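Local coordinates for uncharacterized conserved protein of COG5135 (Nostoc punctiforme, PDB 2I51) that binds flavin mononucleotide and belongs to the pyridoxamine 5'-phosphate oxidase family, its own reaction being uncharacterised, at residues 12-17 and 86-91. Residues are numbered along the deposited sequence; the frame is centred on the assembly and turned at random.
Sequences AHALHR and EQFRMA. With FMN (flavin mononucleotide), chain P.
Ala14 and Arg17, one turn apart on helix 8-17, divide the work of meeting strand 86-97 between close packing and a charged, watered margin. On the tight side, where Ala14, Glu86 and Phe88 are buried, the methyl of Ala14 rests over the neighbouring ends of Glu86 and Phe88, its CB 3.4 Å from carboxylate oxygen OE2 of Glu86 and in apolar contact with CE1 of Phe88 at 3.9 Å; the ring of Phe88 is covered by Ala10 and Ile11 and stacks on His167. On the looser side the partly exposed Arg17 brings NH2 to a salt bridge with OE2 of Glu86 at 3.0 Å, the guanidinium and carboxylate planes standing 84° apart. A water at this margin, in the guanidinium plane, accepts from NH2 of Arg17 and donates to OE1 of Glu86. The arginine chain, bent at chi3 (-63°), folds back over its own helix: NE donates to His13 O at 3.2 Å, and CE1 of the His13 ring lies over the guanidinium face. With an alanine in place of Arg17, the Glu86 carboxylate is likely to lose its cationic mate and the bridging water one of its holders, though Thr84 and His167 would still bind the carboxylate. On the strand's other face NE2 of Gln87 donates to flavin mononucleotide O2' at 3.0 Å and NH1 of Arg89 to O3P at 3.1 Å, while the second subunit supplies further ligand bonds. A helix laid on an antiparallel barrel strand whose other face binds flavin at the dimer interface is characteristic of the FMN-binding split barrel of pyridoxamine 5'-phosphate oxidase relatives.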
loop_
_atom_site.group_PDB
_atom_site.type_symbol
_atom_site.label_atom_id
_atom_site.label_comp_id
_atom_site.label_asym_id
_atom_site.label_seq_id
_atom_site.Cartn_x
_atom_site.Cartn_y
_atom_site.Cartn_z
ATOM N N ALA A 12 -15.895 -5.013 10.560
ATOM C CA ALA A 12 -15.904 -5.647 11.864
ATOM C C ALA A 12 -15.685 -7.141 11.745
ATOM O O ALA A 12 -14.986 -7.750 12.545
ATOM C CB ALA A 12 -17.232 -5.360 12.576
ATOM N N HIS A 13 -16.310 -7.746 10.748
ATOM C CA HIS A 13 -16.184 -9.220 10.534
ATOM C C HIS A 13 -14.777 -9.561 10.085
ATOM O O HIS A 13 -14.265 -10.627 10.459
ATOM C CB HIS A 13 -17.246 -9.669 9.533
ATOM C CG HIS A 13 -17.386 -11.155 9.425
ATOM N ND1 HIS A 13 -17.684 -11.829 8.251
ATOM C CD2 HIS A 13 -17.468 -12.070 10.412
ATOM C CE1 HIS A 13 -17.856 -13.120 8.533
ATOM N NE2 HIS A 13 -17.717 -13.281 9.836
ATOM N N ALA A 14 -14.136 -8.728 9.282
ATOM C CA ALA A 14 -12.752 -8.975 8.880
ATOM C C ALA A 14 -11.814 -8.846 10.072
ATOM O O ALA A 14 -10.976 -9.729 10.325
ATOM C CB ALA A 14 -12.354 -8.009 7.746
ATOM N N LEU A 15 -11.993 -7.784 10.857
ATOM C CA LEU A 15 -11.124 -7.595 12.026
ATOM C C LEU A 15 -11.269 -8.772 12.986
ATOM O O LEU A 15 -10.279 -9.329 13.476
ATOM C CB LEU A 15 -11.488 -6.294 12.755
ATOM C CG LEU A 15 -11.012 -5.032 12.050
ATOM C CD1 LEU A 15 -11.776 -3.823 12.584
ATOM C CD2 LEU A 15 -9.486 -4.863 12.202
ATOM N N HIS A 16 -12.489 -9.199 13.266
ATOM C CA HIS A 16 -12.695 -10.285 14.181
ATOM C C HIS A 16 -12.051 -11.589 13.709
ATOM O O HIS A 16 -11.412 -12.309 14.485
ATOM C CB HIS A 16 -14.181 -10.440 14.484
ATOM C CG HIS A 16 -14.478 -11.505 15.464
ATOM N ND1 HIS A 16 -14.036 -11.437 16.770
ATOM C CD2 HIS A 16 -15.159 -12.665 15.336
ATOM C CE1 HIS A 16 -14.435 -12.541 17.402
ATOM N NE2 HIS A 16 -15.110 -13.305 16.552
ATOM N N ARG A 17 -12.235 -11.921 12.438
ATOM C CA ARG A 17 -11.750 -13.188 11.912
ATOM C C ARG A 17 -10.262 -13.172 11.669
ATOM O O ARG A 17 -9.678 -14.231 11.429
ATOM C CB ARG A 17 -12.485 -13.555 10.639
ATOM C CG ARG A 17 -13.901 -13.962 10.840
ATOM C CD ARG A 17 -14.527 -14.407 9.561
ATOM N NE ARG A 17 -14.543 -13.282 8.648
ATOM C CZ ARG A 17 -14.880 -13.318 7.372
ATOM N NH1 ARG A 17 -15.307 -14.424 6.812
ATOM N NH2 ARG A 17 -14.820 -12.185 6.671
ATOM N N GLU A 86 -9.327 -11.148 2.029
ATOM C CA GLU A 86 -10.163 -10.042 1.578
ATOM C C GLU A 86 -9.426 -8.725 1.613
ATOM O O GLU A 86 -8.513 -8.557 2.433
ATOM C CB GLU A 86 -11.457 -9.985 2.377
ATOM C CG GLU A 86 -11.295 -9.662 3.780
ATOM C CD GLU A 86 -12.597 -9.894 4.585
ATOM O OE1 GLU A 86 -13.648 -9.327 4.225
ATOM O OE2 GLU A 86 -12.520 -10.595 5.615
ATOM N N GLN A 87 -9.792 -7.808 0.729
ATOM C CA GLN A 87 -9.154 -6.546 0.615
ATOM C C GLN A 87 -10.201 -5.445 0.678
ATOM O O GLN A 87 -11.270 -5.589 0.083
ATOM C CB GLN A 87 -8.438 -6.465 -0.725
ATOM C CG GLN A 87 -7.857 -5.103 -1.122
ATOM C CD GLN A 87 -7.154 -5.154 -2.446
ATOM O OE1 GLN A 87 -5.919 -5.209 -2.474
ATOM N NE2 GLN A 87 -7.901 -5.140 -3.519
ATOM N N PHE A 88 -9.904 -4.379 1.424
ATOM C CA PHE A 88 -10.679 -3.152 1.391
ATOM C C PHE A 88 -9.799 -2.027 0.860
ATOM O O PHE A 88 -8.699 -1.773 1.372
ATOM C CB PHE A 88 -11.208 -2.755 2.757
ATOM C CG PHE A 88 -12.139 -3.722 3.377
ATOM C CD1 PHE A 88 -11.692 -4.891 3.950
ATOM C CD2 PHE A 88 -13.513 -3.447 3.372
ATOM C CE1 PHE A 88 -12.592 -5.799 4.561
ATOM C CE2 PHE A 88 -14.404 -4.344 3.994
ATOM C CZ PHE A 88 -13.927 -5.504 4.602
ATOM N N ARG A 89 -10.287 -1.347 -0.144
ATOM C CA ARG A 89 -9.667 -0.118 -0.634
ATOM C C ARG A 89 -10.597 1.001 -0.241
ATOM O O ARG A 89 -11.802 0.877 -0.453
ATOM C CB ARG A 89 -9.469 -0.156 -2.150
ATOM C CG ARG A 89 -8.470 -1.182 -2.564
ATOM C CD ARG A 89 -8.501 -1.416 -4.077
ATOM N NE ARG A 89 -8.143 -0.184 -4.798
ATOM C CZ ARG A 89 -8.090 -0.062 -6.125
ATOM N NH1 ARG A 89 -8.495 -1.052 -6.834
ATOM N NH2 ARG A 89 -7.704 1.091 -6.691
HETATM N N MSE A 90 -10.103 2.030 0.400
HETATM C CA MSE A 90 -10.951 3.102 0.891
HETATM C C MSE A 90 -10.318 4.431 0.564
HETATM O O MSE A 90 -9.181 4.700 0.935
HETATM C CB MSE A 90 -11.183 3.012 2.393
HETATM C CG MSE A 90 -11.819 1.737 2.854
HETATM SE SE MSE A 90 -12.273 2.000 4.701
HETATM C CE MSE A 90 -12.708 0.172 5.196
ATOM N N ALA A 91 -11.075 5.259 -0.136
ATOM C CA ALA A 91 -10.574 6.535 -0.615
ATOM C C ALA A 91 -11.380 7.652 -0.007
ATOM O O ALA A 91 -12.584 7.540 0.107
ATOM C CB ALA A 91 -10.697 6.610 -2.084
HETATM N N1 FMN P . -4.827 -7.583 -9.425
HETATM C C2 FMN P . -3.932 -7.646 -10.483
HETATM O O2 FMN P . -4.112 -6.972 -11.504
HETATM N N3 FMN P . -2.812 -8.415 -10.383
HETATM C C4 FMN P . -2.512 -9.222 -9.313
HETATM O O4 FMN P . -1.429 -9.810 -9.208
HETATM C C4A FMN P . -3.404 -9.180 -8.245
HETATM N N5 FMN P . -3.163 -9.977 -7.127
HETATM C C5A FMN P . -3.972 -9.771 -6.008
HETATM C C6 FMN P . -3.683 -10.444 -4.831
HETATM C C7 FMN P . -4.480 -10.294 -3.687
HETATM C C7M FMN P . -4.053 -10.939 -2.380
HETATM C C8 FMN P . -5.582 -9.456 -3.736
HETATM C C8M FMN P . -6.329 -9.084 -2.448
HETATM C C9 FMN P . -5.896 -8.811 -4.912
HETATM C C9A FMN P . -5.106 -8.951 -6.072
HETATM N N10 FMN P . -5.437 -8.307 -7.275
HETATM C C10 FMN P . -4.539 -8.347 -8.342
HETATM C "C1'" FMN P . -6.681 -7.500 -7.452
HETATM C "C2'" FMN P . -6.349 -6.041 -7.229
HETATM O "O2'" FMN P . -6.067 -5.763 -5.827
HETATM C "C3'" FMN P . -7.468 -5.122 -7.751
HETATM O "O3'" FMN P . -8.726 -5.495 -7.159
HETATM C "C4'" FMN P . -7.581 -5.297 -9.255
HETATM O "O4'" FMN P . -6.322 -5.397 -9.921
HETATM C "C5'" FMN P . -8.281 -4.065 -9.784
HETATM O "O5'" FMN P . -7.518 -2.914 -9.530
HETATM P P FMN P . -7.674 -1.555 -10.337
HETATM O O1P FMN P . -7.072 -1.751 -11.704
HETATM O O2P FMN P . -9.190 -1.391 -10.423
HETATM O O3P FMN P . -7.008 -0.491 -9.548
HETATM O O HOH W 1 -15.256 -11.902 3.823
#